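Local atomic coordinates of lantibiotic dehydratase (Microbispora corallina, PDB entry 5EHK), a protein that probably dehydrates serine and threonine residues of the NAI-107 precursor peptide in a tRNA-dependent step of lantibiotic biosynthesis. Residues V727-M732 with P757-Q762; E664-G669 with L686-L691; R853-R858 with C1082-G1087; G817-L822 with R868-G873; V229-S234 with A276-L281. All coordinates share one frame; numbering follows the deposited sequence.

The five contacts fall into two touching pairs and one outlier, illustrating how a large enzyme is built from local units. Contacts 1 and 2, with centres 14 Å apart, meet through neighbouring strands 760-763 and 685-693, where Ile-760 CD1 lies 3.4 Å from Leu-691 CD2. Contacts 3 and 4 also have centres 14 Å apart; their segments alternate along the chain, and strands 853-861 and 864-872 join them edge to edge in one sheet. Some 64 Å separates the centres of contacts 1 and 4, on opposite sides of the chain's centre. Contact 5 is isolated, with its centre 42 Å from that of contact 4, yet its Ser-230 reaches the second subunit.

Contact 1. Residues V727-M732 with P757-Q762; sequences VLAVSM and PELIAQ
Antiparallel beta pairing of strands 726-730 and 760-763 gives this contact its frame, and side-chain relief fills it in. On one face stand Leu-728, Val-730, Ile-760 and Gln-762, the bulky set. Ile-760 holds CG1 in the crowded position between backbone N and carbonyl carbon (chi1 61°), which sets CG1 against Val-730 CB at 3.8 Å. The extended Gln-762 runs beside Leu-728 and crosses Val-730 obliquely: its CD rests 4.0 Å from Val-730 CG2, while its OE1 comes 3.7 Å from Leu-728 CD2. The face of Ala-729 and Ala-761 is low ground. Onto it Leu-759 sends CD1, which settles 3.9 Å from Ala-729 CB, and Leu-736 and Leu-738 of the next strand also pack on Ala-729. Beyond Ile-760, strand 685-693 contributes Leu-691. Four backbone hydrogen bonds tie the strands. Three of them keep the donor in the carbonyl plane; the exception is Val-730 N to Ile-760 O, 3.1 Å long, whose donor stands 43° above that plane.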
# COMPACT_ATOMS: atom_id res chain seq x y z
N VAL A 727 -7.91 -30.12 -25.73
CA VAL A 727 -7.45 -29.19 -24.72
C VAL A 727 -8.02 -29.58 -23.37
O VAL A 727 -9.05 -30.25 -23.28
CB VAL A 727 -7.82 -27.72 -25.05
CG1 VAL A 727 -7.08 -27.25 -26.30
CG2 VAL A 727 -9.30 -27.58 -25.23
N LEU A 728 -7.32 -29.18 -22.32
CA LEU A 728 -7.86 -29.22 -20.98
C LEU A 728 -8.36 -27.81 -20.70
O LEU A 728 -7.59 -26.84 -20.81
CB LEU A 728 -6.76 -29.60 -20.00
CG LEU A 728 -7.13 -30.04 -18.58
CD1 LEU A 728 -8.06 -31.26 -18.57
CD2 LEU A 728 -5.87 -30.31 -17.76
N ALA A 729 -9.65 -27.69 -20.39
CA ALA A 729 -10.24 -26.40 -20.01
C ALA A 729 -10.16 -26.25 -18.49
O ALA A 729 -10.82 -26.99 -17.76
CB ALA A 729 -11.68 -26.29 -20.50
N VAL A 730 -9.32 -25.32 -18.04
CA VAL A 730 -9.01 -25.19 -16.62
C VAL A 730 -9.54 -23.91 -15.96
O VAL A 730 -9.32 -22.81 -16.45
CB VAL A 730 -7.47 -25.24 -16.37
CG1 VAL A 730 -7.15 -25.13 -14.88
CG2 VAL A 730 -6.88 -26.53 -16.94
N SER A 731 -10.24 -24.08 -14.85
CA SER A 731 -10.47 -22.97 -13.93
C SER A 731 -10.15 -23.42 -12.50
O SER A 731 -9.45 -24.41 -12.29
CB SER A 731 -11.90 -22.47 -14.01
OG SER A 731 -12.56 -22.64 -12.77
N MET A 732 -10.66 -22.69 -11.51
CA MET A 732 -10.45 -23.09 -10.13
C MET A 732 -11.28 -24.34 -9.86
O MET A 732 -10.82 -25.27 -9.20
CB MET A 732 -10.85 -21.97 -9.18
CG MET A 732 -10.70 -22.32 -7.69
SD MET A 732 -11.34 -21.03 -6.59
CE MET A 732 -13.08 -21.04 -7.05
N PRO A 757 -15.55 -16.91 -17.23
CA PRO A 757 -14.84 -15.96 -18.10
C PRO A 757 -13.31 -16.03 -18.08
O PRO A 757 -12.68 -15.72 -19.10
CB PRO A 757 -15.27 -14.59 -17.56
CG PRO A 757 -15.69 -14.86 -16.17
CD PRO A 757 -16.34 -16.20 -16.21
N GLU A 758 -12.70 -16.40 -16.97
CA GLU A 758 -11.25 -16.42 -16.90
C GLU A 758 -10.68 -17.81 -17.25
O GLU A 758 -9.54 -18.13 -16.92
CB GLU A 758 -10.76 -15.95 -15.53
CG GLU A 758 -10.97 -16.95 -14.39
CD GLU A 758 -12.44 -17.25 -14.11
OE1 GLU A 758 -13.33 -16.55 -14.66
OE2 GLU A 758 -12.71 -18.20 -13.34
N LEU A 759 -11.47 -18.61 -17.97
CA LEU A 759 -11.10 -19.98 -18.33
C LEU A 759 -9.88 -20.00 -19.25
O LEU A 759 -9.65 -19.06 -20.01
CB LEU A 759 -12.28 -20.68 -19.01
CG LEU A 759 -12.30 -22.16 -19.43
CD1 LEU A 759 -12.04 -23.09 -18.28
CD2 LEU A 759 -13.65 -22.48 -20.08
N ILE A 760 -9.08 -21.06 -19.14
CA ILE A 760 -7.94 -21.21 -20.02
C ILE A 760 -7.94 -22.58 -20.69
O ILE A 760 -8.80 -23.42 -20.42
CB ILE A 760 -6.62 -21.03 -19.26
CG1 ILE A 760 -6.50 -22.10 -18.18
CG2 ILE A 760 -6.54 -19.64 -18.72
CD1 ILE A 760 -5.14 -22.17 -17.54
N ALA A 761 -6.98 -22.79 -21.59
CA ALA A 761 -6.84 -24.07 -22.26
C ALA A 761 -5.43 -24.60 -22.09
O ALA A 761 -4.46 -23.92 -22.43
CB ALA A 761 -7.17 -23.93 -23.72
N GLN A 762 -5.32 -25.82 -21.57
CA GLN A 762 -4.02 -26.47 -21.47
C GLN A 762 -3.85 -27.58 -22.51
O GLN A 762 -4.79 -28.34 -22.82
CB GLN A 762 -3.81 -27.04 -20.08
CG GLN A 762 -3.10 -26.12 -19.10
CD GLN A 762 -2.99 -26.74 -17.70
OE1 GLN A 762 -2.98 -27.97 -17.53
NE2 GLN A 762 -2.97 -25.87 -16.68

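Contact 2. Residues E664-G669 with L686-L691; sequences EPWDWG and LLAAPL
Trp-666 swings CG anti to its backbone N (chi1 174°), carrying the indole toward residues 686-691. Trp-666 CB touches them, 3.9 Å from both Leu-687 O and Ala-688 CB. Farther out, the same Ala-688 methyl serves the five-membered ring, lying 3.6 Å from Trp-666 CD1. On the benzo side, Trp-666 CE3 meets Leu-687 CD1 at 4.2 Å, the side chains crossing at about a right angle. Both pieces belong to the lantibiotic dehydratase N-terminal family region, and the corner at Leu-687 leads strand 685-693 from pairing with strand 521-524 to strand 676-682. Trp-666 NE1 turns to its own loop, poised 3.3 Å above the plane of the Trp-668 ring, over its centre, so that an indole edge addresses an indole face. An Asx turn spans Trp-668: Asp-667 OD1 accepts from Gly-669 N at 3.3 Å, met from above the carboxylate plane. Trp-668 continues the row, its CD1 4.3 Å from Leu-691 CD1. Leu-462 of helix 460-471 packs on both indoles, and Val-466 on Trp-668.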
# COMPACT_ATOMS: atom_id res chain seq x y z
N GLU A 664 6.70 -23.23 -4.38
CA GLU A 664 5.42 -22.83 -4.97
C GLU A 664 5.42 -23.28 -6.40
O GLU A 664 6.48 -23.51 -6.98
CB GLU A 664 5.30 -21.31 -5.00
CG GLU A 664 5.47 -20.60 -3.69
CD GLU A 664 5.08 -19.15 -3.80
OE1 GLU A 664 5.04 -18.61 -4.93
OE2 GLU A 664 4.82 -18.53 -2.74
N PRO A 665 4.24 -23.36 -7.02
CA PRO A 665 4.16 -23.63 -8.46
C PRO A 665 4.95 -22.64 -9.29
O PRO A 665 5.36 -21.60 -8.80
CB PRO A 665 2.69 -23.46 -8.74
CG PRO A 665 2.05 -23.92 -7.52
CD PRO A 665 2.91 -23.44 -6.39
N TRP A 666 5.12 -22.97 -10.57
CA TRP A 666 5.79 -22.09 -11.52
C TRP A 666 5.03 -20.76 -11.62
O TRP A 666 3.81 -20.72 -11.83
CB TRP A 666 5.88 -22.78 -12.90
CG TRP A 666 6.42 -21.89 -13.96
CD1 TRP A 666 5.71 -21.13 -14.84
CD2 TRP A 666 7.80 -21.66 -14.24
NE1 TRP A 666 6.57 -20.44 -15.67
CE2 TRP A 666 7.86 -20.74 -15.31
CE3 TRP A 666 9.00 -22.14 -13.70
CZ2 TRP A 666 9.08 -20.28 -15.84
CZ3 TRP A 666 10.21 -21.68 -14.23
CH2 TRP A 666 10.24 -20.76 -15.28
N ASP A 667 5.77 -19.66 -11.47
CA ASP A 667 5.17 -18.33 -11.48
C ASP A 667 5.50 -17.51 -12.75
O ASP A 667 6.66 -17.12 -12.99
CB ASP A 667 5.55 -17.59 -10.19
CG ASP A 667 4.87 -16.24 -10.06
OD1 ASP A 667 3.73 -16.09 -10.55
OD2 ASP A 667 5.45 -15.34 -9.43
N TRP A 668 4.47 -17.28 -13.56
CA TRP A 668 4.61 -16.57 -14.83
C TRP A 668 4.60 -15.07 -14.62
O TRP A 668 5.02 -14.31 -15.49
CB TRP A 668 3.52 -16.97 -15.82
CG TRP A 668 3.87 -18.13 -16.75
CD1 TRP A 668 3.17 -19.30 -16.90
CD2 TRP A 668 4.98 -18.21 -17.66
NE1 TRP A 668 3.78 -20.09 -17.85
CE2 TRP A 668 4.89 -19.45 -18.32
CE3 TRP A 668 6.03 -17.35 -17.98
CZ2 TRP A 668 5.82 -19.85 -19.29
CZ3 TRP A 668 6.96 -17.75 -18.93
CH2 TRP A 668 6.84 -19.00 -19.58
N GLY A 669 4.08 -14.64 -13.46
CA GLY A 669 4.07 -13.23 -13.12
C GLY A 669 3.21 -12.42 -14.07
O GLY A 669 2.13 -12.87 -14.46
N LEU A 686 7.68 -31.22 -17.02
CA LEU A 686 6.93 -30.00 -17.32
C LEU A 686 6.50 -29.28 -16.02
O LEU A 686 5.49 -29.63 -15.40
CB LEU A 686 5.70 -30.33 -18.16
CG LEU A 686 5.64 -29.73 -19.57
CD1 LEU A 686 6.78 -30.27 -20.41
CD2 LEU A 686 4.27 -30.04 -20.21
N LEU A 687 7.29 -28.29 -15.61
CA LEU A 687 6.99 -27.49 -14.43
C LEU A 687 5.66 -26.73 -14.60
O LEU A 687 4.94 -26.50 -13.63
CB LEU A 687 8.11 -26.48 -14.16
CG LEU A 687 9.49 -27.09 -13.93
CD1 LEU A 687 10.56 -26.01 -13.76
CD2 LEU A 687 9.44 -28.00 -12.71
N ALA A 688 5.34 -26.37 -15.83
CA ALA A 688 4.09 -25.71 -16.16
C ALA A 688 3.68 -26.17 -17.54
O ALA A 688 4.52 -26.29 -18.42
CB ALA A 688 4.26 -24.19 -16.14
N ALA A 689 2.39 -26.46 -17.70
CA ALA A 689 1.83 -26.89 -18.98
C ALA A 689 1.71 -25.71 -19.96
O ALA A 689 1.77 -24.55 -19.56
CB ALA A 689 0.47 -27.54 -18.75
N PRO A 690 1.58 -26.00 -21.27
CA PRO A 690 1.35 -24.89 -22.19
C PRO A 690 -0.04 -24.31 -22.00
O PRO A 690 -0.94 -25.00 -21.51
CB PRO A 690 1.51 -25.53 -23.58
CG PRO A 690 2.30 -26.76 -23.34
CD PRO A 690 1.82 -27.26 -21.99
N LEU A 691 -0.20 -23.05 -22.41
CA LEU A 691 -1.29 -22.21 -21.94
C LEU A 691 -1.92 -21.25 -22.96
O LEU A 691 -1.24 -20.39 -23.51
CB LEU A 691 -0.70 -21.37 -20.83
CG LEU A 691 -1.41 -21.56 -19.53
CD1 LEU A 691 -0.56 -20.88 -18.46
CD2 LEU A 691 -2.78 -20.93 -19.71

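Contact 3. Residues R853-R858 with C1082-G1087; sequences RWFFIR and CNRLIG
One face of the Phe-856 ring carries Arg-1084 CG, a CH-pi contact 4.0 Å from the ring centroid and offset toward the rim. The guanidinium of Arg-1084 is turned 84° from that ring, so it does not stack; at its edge, NH1 donates to Phe-856 O at 3.0 Å, almost in the guanidinium plane. The amide of Asn-1083 grips a single residue twice. Asn-1083 OD1 takes Arg-858 N on a lone pair at 2.8 Å, and Asn-1083 ND2 gives to Arg-858 O at 2.8 Å. Strand 853-861 is outermost in its antiparallel sheet within the chain, and Asn-1083 occupies the backbone groups that a further strand would use. Thus the end of helix 1068-1085 is fastened to a sheet edge in the C-terminal region, which in related enzymes performs glutamate elimination. Arg-858, bent at chi3, gives NH1 to Arg-1084 O, which lies in the guanidinium plane while NH1 stands above the carbonyl plane. The charges have partners beyond the contact: Asp-930 pairs with Arg-1084 NE, and Asp-832 with Arg-858 NH2. The carbonyls at the helix's C-terminal end, together with Asp-832, would probably stabilise the buried positive charge of Arg-858 and offset nearby Arg-828.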
# COMPACT_ATOMS: atom_id res chain seq x y z
N ARG A 853 9.57 13.89 38.62
CA ARG A 853 10.30 13.43 37.46
C ARG A 853 9.61 13.91 36.20
O ARG A 853 8.38 13.98 36.14
CB ARG A 853 10.37 11.91 37.47
CG ARG A 853 11.32 11.34 38.48
CD ARG A 853 12.75 11.67 38.10
NE ARG A 853 13.68 11.33 39.18
CZ ARG A 853 14.73 12.07 39.55
NH1 ARG A 853 15.00 13.20 38.91
NH2 ARG A 853 15.50 11.67 40.55
N TRP A 854 10.39 14.25 35.18
CA TRP A 854 9.82 14.59 33.89
C TRP A 854 10.80 14.12 32.83
O TRP A 854 11.98 13.98 33.11
CB TRP A 854 9.59 16.10 33.76
CG TRP A 854 10.84 16.82 33.40
CD1 TRP A 854 11.78 17.29 34.26
CD2 TRP A 854 11.30 17.15 32.09
NE1 TRP A 854 12.79 17.88 33.57
CE2 TRP A 854 12.52 17.82 32.23
CE3 TRP A 854 10.79 16.95 30.80
CZ2 TRP A 854 13.25 18.30 31.15
CZ3 TRP A 854 11.50 17.41 29.72
CH2 TRP A 854 12.72 18.08 29.90
N PHE A 855 10.30 13.84 31.63
CA PHE A 855 11.19 13.58 30.51
C PHE A 855 10.46 13.75 29.18
O PHE A 855 9.25 13.90 29.16
CB PHE A 855 11.90 12.22 30.64
CG PHE A 855 11.03 11.00 30.41
CD1 PHE A 855 10.46 10.31 31.47
CD2 PHE A 855 10.78 10.53 29.11
CE1 PHE A 855 9.68 9.15 31.25
CE2 PHE A 855 9.99 9.37 28.89
CZ PHE A 855 9.44 8.69 29.96
N PHE A 856 11.19 13.74 28.07
CA PHE A 856 10.50 13.77 26.80
C PHE A 856 11.16 12.81 25.84
O PHE A 856 12.38 12.60 25.91
CB PHE A 856 10.49 15.18 26.19
CG PHE A 856 11.71 15.48 25.38
CD1 PHE A 856 11.80 15.10 24.04
CD2 PHE A 856 12.78 16.15 25.95
CE1 PHE A 856 12.92 15.36 23.32
CE2 PHE A 856 13.90 16.42 25.21
CZ PHE A 856 13.97 16.03 23.90
N ILE A 857 10.36 12.27 24.92
CA ILE A 857 10.87 11.48 23.82
C ILE A 857 10.20 11.95 22.51
O ILE A 857 9.09 12.48 22.50
CB ILE A 857 10.63 9.97 24.00
CG1 ILE A 857 9.15 9.61 23.89
CG2 ILE A 857 11.18 9.46 25.33
CD1 ILE A 857 8.89 8.13 23.87
N ARG A 858 10.90 11.73 21.41
CA ARG A 858 10.37 11.91 20.08
C ARG A 858 9.81 10.54 19.69
O ARG A 858 10.45 9.50 19.89
CB ARG A 858 11.50 12.37 19.15
CG ARG A 858 12.09 13.72 19.55
CD ARG A 858 13.49 14.04 18.94
NE ARG A 858 13.53 15.29 18.21
CZ ARG A 858 14.33 16.32 18.44
NH1 ARG A 858 15.21 16.34 19.41
NH2 ARG A 858 14.19 17.38 17.67
N CYS A 1082 20.08 9.57 21.42
CA CYS A 1082 19.93 9.94 20.03
C CYS A 1082 18.49 10.35 19.70
O CYS A 1082 18.26 11.32 18.97
CB CYS A 1082 20.39 8.80 19.12
SG CYS A 1082 22.14 8.47 19.20
N ASN A 1083 17.53 9.61 20.25
CA ASN A 1083 16.14 9.96 20.06
C ASN A 1083 15.91 11.38 20.54
O ASN A 1083 15.43 12.20 19.79
CB ASN A 1083 15.19 8.99 20.77
CG ASN A 1083 13.71 9.34 20.52
OD1 ASN A 1083 13.06 9.97 21.36
ND2 ASN A 1083 13.19 8.94 19.38
N ARG A 1084 16.35 11.73 21.74
CA ARG A 1084 16.03 13.05 22.22
C ARG A 1084 16.68 14.15 21.40
O ARG A 1084 16.13 15.23 21.27
CB ARG A 1084 16.40 13.20 23.69
CG ARG A 1084 15.35 12.70 24.62
CD ARG A 1084 15.80 12.89 26.04
NE ARG A 1084 16.40 11.67 26.57
CZ ARG A 1084 15.68 10.66 27.05
NH1 ARG A 1084 14.35 10.71 27.05
NH2 ARG A 1084 16.31 9.60 27.54
N LEU A 1085 17.85 13.86 20.86
CA LEU A 1085 18.64 14.88 20.19
C LEU A 1085 18.38 14.87 18.67
O LEU A 1085 18.08 15.91 18.08
CB LEU A 1085 20.13 14.66 20.51
CG LEU A 1085 21.05 15.67 21.21
CD1 LEU A 1085 20.37 16.89 21.76
CD2 LEU A 1085 21.82 14.96 22.29
N ILE A 1086 18.40 13.70 18.03
CA ILE A 1086 18.20 13.67 16.57
C ILE A 1086 17.20 12.58 16.24
O ILE A 1086 16.27 12.31 17.01
CB ILE A 1086 19.52 13.40 15.81
CG1 ILE A 1086 20.18 12.12 16.33
CG2 ILE A 1086 20.49 14.57 15.97
CD1 ILE A 1086 21.38 11.71 15.56
N GLY A 1087 17.33 11.98 15.07
CA GLY A 1087 16.50 10.81 14.86
C GLY A 1087 15.01 11.06 14.72
O GLY A 1087 14.48 12.14 15.02

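Contact 4. Residues G817-L822 with R868-G873; sequences GPWLYL and RVRFRG
Two torsions bring Trp-819 and Arg-870 together. Trp-819 places CG roughly anti to its carbonyl carbon, rotated off the staggered position (chi1 -35°), and Arg-870, after an extended start, bends at chi3 (55°) to bring its guanidinium up to the indole. There an edge meets a face: Trp-819 CZ3 stands 3.2 Å above the Arg-870 guanidinium plane, over its centre, with the two planes 71° apart. Arg-872 runs alongside the same indole, its CD 3.6 Å from Trp-819 CZ3. Tyr-821 crosses Arg-870 at about a right angle, CD1 lying 3.5 Å from Arg-870 CB, and ends with OH 3.7 Å from Arg-868 CD. Beneath these groups strands 819-824 and 864-872 are neighbours in a four-stranded antiparallel sheet, tied by five backbone hydrogen bonds; at one end Gly-873 N gives to Pro-818 O at 3.2 Å. The opposite face is apolar: Leu-822 CD1 touches the Phe-871 ring edge at CE2, 3.8 Å away, and helix 875-895 covers both residues. Glu-924 forms a salt bridge with Arg-870, as Asp-852 and Glu-921 do with Arg-872, while Arg-868 bonds to His-866 and makes a cation-pi contact with Tyr-859. Glu-924 would probably stabilise the buried charge of Arg-870.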
# COMPACT_ATOMS: atom_id res chain seq x y z
N GLY A 817 -3.73 8.51 37.86
CA GLY A 817 -2.57 9.37 37.75
C GLY A 817 -1.38 9.33 38.69
O GLY A 817 -1.21 10.23 39.51
N PRO A 818 -0.51 8.32 38.56
CA PRO A 818 0.85 8.60 39.05
C PRO A 818 1.60 9.38 37.96
O PRO A 818 2.34 10.33 38.24
CB PRO A 818 1.46 7.21 39.26
CG PRO A 818 0.74 6.33 38.29
CD PRO A 818 -0.64 6.95 38.04
N TRP A 819 1.38 8.97 36.71
CA TRP A 819 1.96 9.63 35.55
C TRP A 819 0.95 10.50 34.78
O TRP A 819 -0.18 10.08 34.50
CB TRP A 819 2.52 8.58 34.59
CG TRP A 819 3.12 7.34 35.22
CD1 TRP A 819 2.48 6.16 35.48
CD2 TRP A 819 4.49 7.15 35.60
NE1 TRP A 819 3.36 5.26 36.04
CE2 TRP A 819 4.60 5.84 36.11
CE3 TRP A 819 5.63 7.96 35.57
CZ2 TRP A 819 5.81 5.32 36.59
CZ3 TRP A 819 6.84 7.45 36.05
CH2 TRP A 819 6.92 6.14 36.55
N LEU A 820 1.38 11.71 34.42
CA LEU A 820 0.76 12.50 33.38
C LEU A 820 1.58 12.31 32.09
O LEU A 820 2.77 12.65 32.06
CB LEU A 820 0.80 13.95 33.80
CG LEU A 820 -0.08 14.97 33.12
CD1 LEU A 820 -1.51 14.43 33.03
CD2 LEU A 820 -0.04 16.25 33.96
N TYR A 821 0.97 11.73 31.04
CA TYR A 821 1.69 11.48 29.77
C TYR A 821 1.06 12.22 28.59
O TYR A 821 -0.00 11.84 28.09
CB TYR A 821 1.75 9.99 29.50
CG TYR A 821 2.90 9.53 28.64
CD1 TYR A 821 4.12 10.19 28.66
CD2 TYR A 821 2.81 8.33 27.91
CE1 TYR A 821 5.22 9.73 27.90
CE2 TYR A 821 3.89 7.85 27.17
CZ TYR A 821 5.10 8.55 27.16
OH TYR A 821 6.18 8.08 26.42
N LEU A 822 1.72 13.28 28.13
CA LEU A 822 1.21 14.14 27.06
C LEU A 822 1.73 13.76 25.70
O LEU A 822 2.93 13.51 25.53
CB LEU A 822 1.64 15.56 27.33
CG LEU A 822 0.95 16.24 28.49
CD1 LEU A 822 1.81 17.40 28.93
CD2 LEU A 822 -0.39 16.73 28.01
N ARG A 868 6.45 13.26 23.09
CA ARG A 868 5.74 12.80 24.27
C ARG A 868 6.46 13.33 25.49
O ARG A 868 7.65 13.17 25.63
CB ARG A 868 5.68 11.28 24.28
CG ARG A 868 4.96 10.75 23.10
CD ARG A 868 4.63 9.32 23.25
NE ARG A 868 3.58 8.95 22.32
CZ ARG A 868 3.14 7.71 22.14
NH1 ARG A 868 3.69 6.72 22.83
NH2 ARG A 868 2.17 7.48 21.27
N VAL A 869 5.74 13.99 26.36
CA VAL A 869 6.37 14.50 27.55
C VAL A 869 5.76 13.81 28.74
O VAL A 869 4.54 13.72 28.83
CB VAL A 869 6.19 16.02 27.67
CG1 VAL A 869 6.88 16.54 28.92
CG2 VAL A 869 6.72 16.70 26.40
N ARG A 870 6.60 13.31 29.65
CA ARG A 870 6.05 12.65 30.84
C ARG A 870 6.36 13.33 32.18
O ARG A 870 7.49 13.67 32.43
CB ARG A 870 6.50 11.21 30.95
CG ARG A 870 5.59 10.55 31.95
CD ARG A 870 6.04 9.20 32.44
NE ARG A 870 7.39 9.14 33.01
CZ ARG A 870 7.77 9.79 34.10
NH1 ARG A 870 6.93 10.58 34.74
NH2 ARG A 870 9.01 9.64 34.54
N PHE A 871 5.35 13.49 33.03
CA PHE A 871 5.59 14.01 34.38
C PHE A 871 5.18 12.97 35.40
O PHE A 871 4.22 12.24 35.18
CB PHE A 871 4.79 15.27 34.67
CG PHE A 871 5.02 16.38 33.69
CD1 PHE A 871 5.93 17.38 33.96
CD2 PHE A 871 4.28 16.45 32.51
CE1 PHE A 871 6.14 18.41 33.07
CE2 PHE A 871 4.48 17.47 31.62
CZ PHE A 871 5.42 18.46 31.90
N ARG A 872 5.92 12.90 36.51
CA ARG A 872 5.53 12.05 37.61
C ARG A 872 5.25 12.90 38.84
O ARG A 872 5.96 13.86 39.13
CB ARG A 872 6.60 11.00 37.91
CG ARG A 872 6.21 10.05 39.02
CD ARG A 872 7.28 8.98 39.30
NE ARG A 872 8.37 9.48 40.13
CZ ARG A 872 9.42 8.74 40.45
NH1 ARG A 872 9.49 7.49 40.01
NH2 ARG A 872 10.39 9.24 41.21
N GLY A 873 4.18 12.56 39.55
CA GLY A 873 3.83 13.29 40.74
C GLY A 873 2.62 12.72 41.46
O GLY A 873 2.06 11.69 41.08

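Contact 5. Residues V229-S234 with A276-L281; sequences VSARRS and AAQELL
Val-229 sets CG1 anti to its backbone N (chi1 159°) and CG2 anti to its carbonyl carbon, so that its two methyls address different parts of residues 276-281. Val-229 CG2 comes 3.8 Å from Gln-278 O. Val-229 CG1 lies 3.9 Å from Leu-280 CD2 and also from Gln-278 OE1. Two residues along the strand, Ala-231 presents its CB to the same pair of side chains, 3.8 Å from Leu-280 CD1 and 4.0 Å from Gln-278 OE1. The strand is the third of a three-stranded antiparallel sheet, with helices 235-243, 250-260 and 267-278 following, broken only by short strand 248-249. This order is consistent with the RiPP recognition element, the winged-helix-like unit that in relatives holds the leader peptide between its third strand and third helix. Here the C-terminal end of helix 267-278 meets strand 228-232. Gln-278 starts with CG anti to the carbonyl carbon (chi1 -57°) and stays extended beyond CG, crossing Val-229 at about a right angle. Glu-279 then leaves the helix with positive phi, and Leu-280 follows, its two methyls divided between Val-229 and Ala-231. Ser-230, whose CB points away, bonds through OG to Arg-208 and to Asp-833 of the second subunit.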
# COMPACT_ATOMS: atom_id res chain seq x y z
N VAL A 229 -21.18 -15.95 20.15
CA VAL A 229 -21.92 -16.30 21.36
C VAL A 229 -21.38 -15.56 22.58
O VAL A 229 -20.20 -15.67 22.89
CB VAL A 229 -21.88 -17.81 21.62
CG1 VAL A 229 -22.18 -18.12 23.09
CG2 VAL A 229 -22.87 -18.52 20.70
N SER A 230 -22.24 -14.81 23.26
CA SER A 230 -21.84 -14.05 24.45
C SER A 230 -22.69 -14.44 25.64
O SER A 230 -23.84 -14.01 25.74
CB SER A 230 -22.00 -12.55 24.21
OG SER A 230 -21.49 -11.80 25.30
N ALA A 231 -22.14 -15.25 26.54
CA ALA A 231 -22.87 -15.68 27.73
C ALA A 231 -22.35 -14.94 28.97
O ALA A 231 -21.17 -14.62 29.04
CB ALA A 231 -22.72 -17.17 27.92
N ARG A 232 -23.22 -14.67 29.95
CA ARG A 232 -22.75 -14.12 31.21
C ARG A 232 -22.00 -15.19 32.02
O ARG A 232 -22.46 -16.32 32.15
CB ARG A 232 -23.90 -13.55 32.05
CG ARG A 232 -23.43 -12.97 33.39
CD ARG A 232 -24.58 -12.47 34.26
NE ARG A 232 -25.44 -11.50 33.56
CZ ARG A 232 -25.27 -10.18 33.57
NH1 ARG A 232 -24.27 -9.62 34.25
NH2 ARG A 232 -26.12 -9.40 32.90
N ARG A 233 -20.85 -14.81 32.58
CA ARG A 233 -20.00 -15.77 33.28
C ARG A 233 -20.25 -15.76 34.79
O ARG A 233 -19.51 -15.18 35.56
CB ARG A 233 -18.53 -15.48 32.98
CG ARG A 233 -17.55 -16.46 33.60
CD ARG A 233 -16.13 -16.11 33.15
NE ARG A 233 -15.14 -16.98 33.78
CZ ARG A 233 -14.43 -16.62 34.84
NH1 ARG A 233 -14.63 -15.43 35.36
NH2 ARG A 233 -13.55 -17.45 35.38
N SER A 234 -21.33 -16.41 35.20
CA SER A 234 -21.70 -16.51 36.60
C SER A 234 -20.75 -17.47 37.30
O SER A 234 -19.95 -18.12 36.65
CB SER A 234 -23.14 -17.02 36.69
OG SER A 234 -23.29 -18.26 36.02
N ALA A 276 -23.83 -26.92 26.22
CA ALA A 276 -23.50 -27.77 25.09
C ALA A 276 -24.25 -27.31 23.83
O ALA A 276 -23.81 -27.53 22.71
CB ALA A 276 -23.78 -29.22 25.41
N ALA A 277 -25.39 -26.66 24.03
CA ALA A 277 -26.17 -26.14 22.91
C ALA A 277 -25.59 -24.84 22.36
O ALA A 277 -25.79 -24.52 21.19
CB ALA A 277 -27.61 -25.95 23.32
N GLN A 278 -24.92 -24.06 23.21
CA GLN A 278 -24.35 -22.80 22.76
C GLN A 278 -22.93 -23.03 22.29
O GLN A 278 -22.25 -22.11 21.84
CB GLN A 278 -24.28 -21.78 23.89
CG GLN A 278 -25.58 -21.43 24.57
CD GLN A 278 -25.36 -20.41 25.68
OE1 GLN A 278 -25.14 -19.23 25.42
NE2 GLN A 278 -25.38 -20.88 26.94
N GLU A 279 -22.50 -24.28 22.40
CA GLU A 279 -21.14 -24.66 22.08
C GLU A 279 -20.12 -24.07 23.03
O GLU A 279 -18.98 -23.88 22.65
CB GLU A 279 -20.81 -24.33 20.63
CG GLU A 279 -21.23 -25.43 19.68
CD GLU A 279 -20.85 -25.14 18.26
OE1 GLU A 279 -20.79 -23.94 17.91
OE2 GLU A 279 -20.64 -26.10 17.49
N LEU A 280 -20.53 -23.75 24.25
CA LEU A 280 -19.59 -23.43 25.32
C LEU A 280 -19.00 -24.74 25.80
O LEU A 280 -17.91 -24.78 26.38
CB LEU A 280 -20.30 -22.73 26.48
CG LEU A 280 -20.90 -21.34 26.25
CD1 LEU A 280 -21.10 -20.62 27.56
CD2 LEU A 280 -20.03 -20.53 25.34
N LEU A 281 -19.73 -25.83 25.59
CA LEU A 281 -19.21 -27.17 25.85
C LEU A 281 -19.25 -28.00 24.58
O LEU A 281 -19.99 -27.68 23.65
CB LEU A 281 -19.98 -27.88 26.96
CG LEU A 281 -19.74 -27.40 28.38
CD1 LEU A 281 -20.82 -27.95 29.30
CD2 LEU A 281 -18.37 -27.84 28.84